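Local coordinates for flagellar biosynthetic protein FlhB (Shewanella putrefaciens CN-32, PDB 6Z0W) that probably takes part in flagellar type III protein export and in building the rod of the basal body, represented here by its cytoplasmic domain, at residues M9-V12 with P13-D16; R72-Y75 with H76-L80. One frame throughout, in Å; residues are numbered along the deposited sequence.

Contact 1 of 2, residues M9-V12 with P13-D16; sequences MAEV and PNAD
Glu-11 and Asn-14 face each other across one short turn of the backbone, their side chains crossing obliquely. The amide ND2 of Asn-14 donates to the carboxylate oxygen OE1 of Glu-11 over 3.0 Å. The two flat groups are turned 54° apart: the acceptor lies nearly in the amide plane of Asn-14, while the donor comes from above the carboxylate plane, and the N-H...O angle of 143° makes the bond less than straight. Glu-11 reaches this position because its chain folds at chi2 (-60°), which brings the carboxylate back over the turn. A carboxylate suits the place because its second oxygen, OE2, makes a salt bridge with Arg-7, one residue thus serving two partners.

Beneath the side chains, two backbone bonds tighten the turn. Asn-14 N donates to Glu-11 O at 2.8 Å, and Ala-15 N to Val-12 O at 3.0 Å, both in the i to i+3 spacing of 3-10 geometry. Asn-14 is therefore tied to Glu-11 twice, through main chain and side chain. Pro-13 fits because these two bonds ask for no N-H at its position, and its ring-restricted phi already suits a helical turn. Its CD packs on Val-12 CB at 3.6 Å. The small methyl of Ala-15 approaches Val-12 O to 3.3 Å.

This tight turn overlaps the end of a type I beta turn, Met-9 to Val-12, and the whole links helix 6-9 to strand 17-20. Met-9 and Val-12 rest on helix 47-59, through Ile-53 and Val-56 among others, while Asn-14 and Ala-15 touch Ile-42 of strand 40-46, and Ala-15 also meets Ala-28 of strand 25-30.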
loop_
_atom_site.group_PDB
_atom_site.type_symbol
_atom_site.label_atom_id
_atom_site.label_comp_id
_atom_site.label_asym_id
_atom_site.label_seq_id
_atom_site.Cartn_x
_atom_site.Cartn_y
_atom_site.Cartn_z
ATOM N N MET A 9 -9.413 9.193 5.785
ATOM C CA MET A 9 -10.261 8.003 5.748
ATOM C C MET A 9 -11.323 8.095 4.668
ATOM O O MET A 9 -11.702 7.074 4.086
ATOM C CB MET A 9 -10.939 7.780 7.104
ATOM C CG MET A 9 -10.037 7.179 8.101
ATOM S SD MET A 9 -9.427 5.588 7.548
ATOM C CE MET A 9 -8.146 5.408 8.749
ATOM N N ALA A 10 -11.815 9.301 4.395
ATOM C CA ALA A 10 -12.767 9.538 3.311
ATOM C C ALA A 10 -12.213 9.211 1.933
ATOM O O ALA A 10 -12.997 9.160 0.979
ATOM C CB ALA A 10 -13.231 10.996 3.340
ATOM N N GLU A 11 -10.895 9.007 1.791
ATOM C CA GLU A 11 -10.286 8.761 0.481
ATOM C C GLU A 11 -10.130 7.286 0.149
ATOM O O GLU A 11 -9.983 6.948 -1.034
ATOM C CB GLU A 11 -8.891 9.400 0.390
ATOM C CG GLU A 11 -8.858 10.912 0.253
ATOM C CD GLU A 11 -9.569 11.394 -0.994
ATOM O OE1 GLU A 11 -9.484 10.694 -2.030
ATOM O OE2 GLU A 11 -10.235 12.455 -0.926
ATOM N N VAL A 12 -10.136 6.416 1.154
ATOM C CA VAL A 12 -9.928 4.974 1.010
ATOM C C VAL A 12 -10.858 4.354 -0.038
ATOM O O VAL A 12 -10.408 3.453 -0.770
ATOM C CB VAL A 12 -10.068 4.256 2.371
ATOM C CG1 VAL A 12 -9.950 2.773 2.206
ATOM C CG2 VAL A 12 -8.972 4.688 3.332
ATOM N N PRO A 13 -12.131 4.777 -0.166
ATOM C CA PRO A 13 -12.961 4.252 -1.267
ATOM C C PRO A 13 -12.367 4.446 -2.662
ATOM O O PRO A 13 -12.777 3.736 -3.592
ATOM C CB PRO A 13 -14.281 5.029 -1.115
ATOM C CG PRO A 13 -14.346 5.337 0.380
ATOM C CD PRO A 13 -12.927 5.642 0.741
ATOM N N ASN A 14 -11.439 5.381 -2.856
ATOM C CA ASN A 14 -10.888 5.592 -4.193
ATOM C C ASN A 14 -9.626 4.762 -4.448
ATOM O O ASN A 14 -9.069 4.836 -5.535
ATOM C CB ASN A 14 -10.584 7.075 -4.418
ATOM C CG ASN A 14 -11.785 7.955 -4.168
ATOM O OD1 ASN A 14 -12.912 7.596 -4.501
ATOM N ND2 ASN A 14 -11.560 9.087 -3.519
ATOM N N ALA A 15 -9.200 3.950 -3.492
ATOM C CA ALA A 15 -7.971 3.190 -3.622
ATOM C C ALA A 15 -8.131 2.085 -4.662
ATOM O O ALA A 15 -9.206 1.510 -4.823
ATOM C CB ALA A 15 -7.591 2.561 -2.269
ATOM N N ASP A 16 -7.025 1.723 -5.309
ATOM C CA ASP A 16 -7.037 0.509 -6.119
ATOM C C ASP A 16 -6.670 -0.737 -5.320
ATOM O O ASP A 16 -7.104 -1.838 -5.676
ATOM C CB ASP A 16 -6.084 0.674 -7.297
ATOM C CG ASP A 16 -6.632 1.621 -8.335
ATOM O OD1 ASP A 16 -7.776 1.380 -8.755
ATOM O OD2 ASP A 16 -5.954 2.614 -8.689
#

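Contact 2 of 2, residues R72-Y75 with H76-L80; sequences RAIY and HTTKL
His-76 sets its CG beside its own backbone N (chi1 -66°), and this turns the imidazole back along the helix over Arg-72. In Thr-77, a chi1 of 67° places OG1 between the backbone N and the carbonyl carbon, from where it can reach the preceding turn. The carbonyl oxygen of Arg-72 takes the ordinary helical bond from His-76 N at 3.0 Å and also lies 2.9 Å above the imidazole plane, offset toward the rim. On the flank, Arg-72 CB comes within 4.0 Å of His-76 CE1. The Tyr-75 and His-76 side chains cross at about a right angle, with Tyr-75 CD2 4.0 Å from His-76 CD2.

Towards the helix end, the hydroxyl OG1 of Thr-77 donates to Ala-73 O at 2.6 Å, and its backbone N bonds to Ile-74 O at 3.1 Å. Threonine suits this place because one short side chain supplies a donor to a main-chain oxygen of the last turn. Thr-78, the first residue to leave helical angles, turns OG1 toward Ile-74 O, a weak approach at 3.2 Å.

Beyond the helix, His-76 NE2 is hydrogen-bonded to Tyr-25 OH, and its ring stacks on His-129 of the histidine tag. Replacing the imidazole with the methyl of an alanine is likely to cost Tyr-25 OH this partner and to uncover one side of the Arg-72 carbonyl. Lys-44, bonded to the carbonyl oxygens of Tyr-75 and Thr-78 and in cation-pi contact with the Tyr-75 ring, is likely to offset the partial negative charge gathered at this C-terminal helix end.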
loop_
_atom_site.group_PDB
_atom_site.type_symbol
_atom_site.label_atom_id
_atom_site.label_comp_id
_atom_site.label_asym_id
_atom_site.label_seq_id
_atom_site.Cartn_x
_atom_site.Cartn_y
_atom_site.Cartn_z
ATOM N N ARG A 72 5.502 -2.033 4.380
ATOM C CA ARG A 72 6.355 -1.228 5.266
ATOM C C ARG A 72 7.206 -0.232 4.473
ATOM O O ARG A 72 7.332 0.944 4.859
ATOM C CB ARG A 72 7.265 -2.134 6.113
ATOM C CG ARG A 72 6.541 -2.979 7.150
ATOM C CD ARG A 72 7.487 -3.531 8.233
ATOM N NE ARG A 72 8.682 -4.148 7.655
ATOM C CZ ARG A 72 8.773 -5.430 7.313
ATOM N NH1 ARG A 72 7.744 -6.240 7.523
ATOM N NH2 ARG A 72 9.902 -5.904 6.788
ATOM N N ALA A 73 7.800 -0.684 3.368
ATOM C CA ALA A 73 8.626 0.212 2.563
ATOM C C ALA A 73 7.807 1.373 1.997
ATOM O O ALA A 73 8.266 2.522 1.990
ATOM C CB ALA A 73 9.298 -0.568 1.448
ATOM N N ILE A 74 6.583 1.103 1.538
ATOM C CA ILE A 74 5.725 2.190 1.070
ATOM C C ILE A 74 5.448 3.167 2.205
ATOM O O ILE A 74 5.627 4.380 2.061
ATOM C CB ILE A 74 4.408 1.643 0.496
ATOM C CG1 ILE A 74 4.622 0.867 -0.790
ATOM C CG2 ILE A 74 3.452 2.788 0.209
ATOM C CD1 ILE A 74 3.411 0.053 -1.158
ATOM N N TYR A 75 4.985 2.647 3.346
ATOM C CA TYR A 75 4.622 3.505 4.471
ATOM C C TYR A 75 5.773 4.436 4.851
ATOM O O TYR A 75 5.569 5.646 5.039
ATOM C CB TYR A 75 4.204 2.648 5.668
ATOM C CG TYR A 75 3.648 3.461 6.825
ATOM C CD1 TYR A 75 2.281 3.629 6.976
ATOM C CD2 TYR A 75 4.498 4.081 7.749
ATOM C CE1 TYR A 75 1.761 4.380 8.012
ATOM C CE2 TYR A 75 3.985 4.839 8.810
ATOM C CZ TYR A 75 2.617 4.984 8.934
ATOM O OH TYR A 75 2.064 5.724 9.960
ATOM N N HIS A 76 6.995 3.890 4.922
ATOM C CA HIS A 76 8.152 4.633 5.417
ATOM C C HIS A 76 8.664 5.675 4.445
ATOM O O HIS A 76 9.368 6.593 4.883
ATOM C CB HIS A 76 9.300 3.685 5.745
ATOM C CG HIS A 76 9.009 2.772 6.889
ATOM N ND1 HIS A 76 9.470 1.474 6.937
ATOM C CD2 HIS A 76 8.300 2.967 8.021
ATOM C CE1 HIS A 76 9.057 0.909 8.054
ATOM N NE2 HIS A 76 8.345 1.793 8.728
ATOM N N THR A 77 8.329 5.553 3.152
ATOM C CA THR A 77 8.959 6.318 2.083
ATOM C C THR A 77 7.998 7.221 1.310
ATOM O O THR A 77 8.444 7.931 0.398
ATOM C CB THR A 77 9.627 5.367 1.082
ATOM O OG1 THR A 77 8.619 4.604 0.403
ATOM C CG2 THR A 77 10.614 4.432 1.762
ATOM N N THR A 78 6.705 7.206 1.633
ATOM C CA THR A 78 5.677 7.879 0.845
ATOM C C THR A 78 4.704 8.569 1.787
ATOM O O THR A 78 3.936 7.877 2.471
ATOM C CB THR A 78 4.908 6.870 -0.032
ATOM O OG1 THR A 78 5.832 5.995 -0.689
ATOM C CG2 THR A 78 4.050 7.600 -1.080
ATOM N N LYS A 79 4.706 9.912 1.807
ATOM C CA LYS A 79 3.667 10.640 2.530
ATOM C C LYS A 79 2.318 10.574 1.810
ATOM O O LYS A 79 2.226 10.223 0.633
ATOM C CB LYS A 79 4.017 12.110 2.700
ATOM C CG LYS A 79 5.426 12.460 3.026
ATOM C CD LYS A 79 5.399 13.828 3.648
ATOM C CE LYS A 79 6.682 14.119 4.397
ATOM N NZ LYS A 79 6.823 15.552 4.823
ATOM N N LEU A 80 1.271 10.998 2.517
ATOM C CA LEU A 80 -0.058 11.077 1.937
ATOM C C LEU A 80 -0.038 11.922 0.673
ATOM O O LEU A 80 0.584 12.988 0.639
ATOM C CB LEU A 80 -1.019 11.679 2.949
ATOM C CG LEU A 80 -1.424 10.713 4.044
ATOM C CD1 LEU A 80 -2.214 11.436 5.142
ATOM C CD2 LEU A 80 -2.256 9.624 3.386
#

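In the fold
Contact 1 comes first along the chain, in the loop between helix 6-9 and strand 17-20; contact 2 follows much later, at the C-terminal end of helix 68-77. Their centres are about 16 Å apart and their nearest atoms about 7 Å, so the two do not touch. What they share is the mixed sheet: both pack on strands 25-30 and 40-46, on neighbouring residues of each. Contact 1 leads into strand 17-20, whereas contact 2 closes helix 68-77, which packs on the sheet, and together they join separate parts of the chain to the same two strands of this cytoplasmic domain.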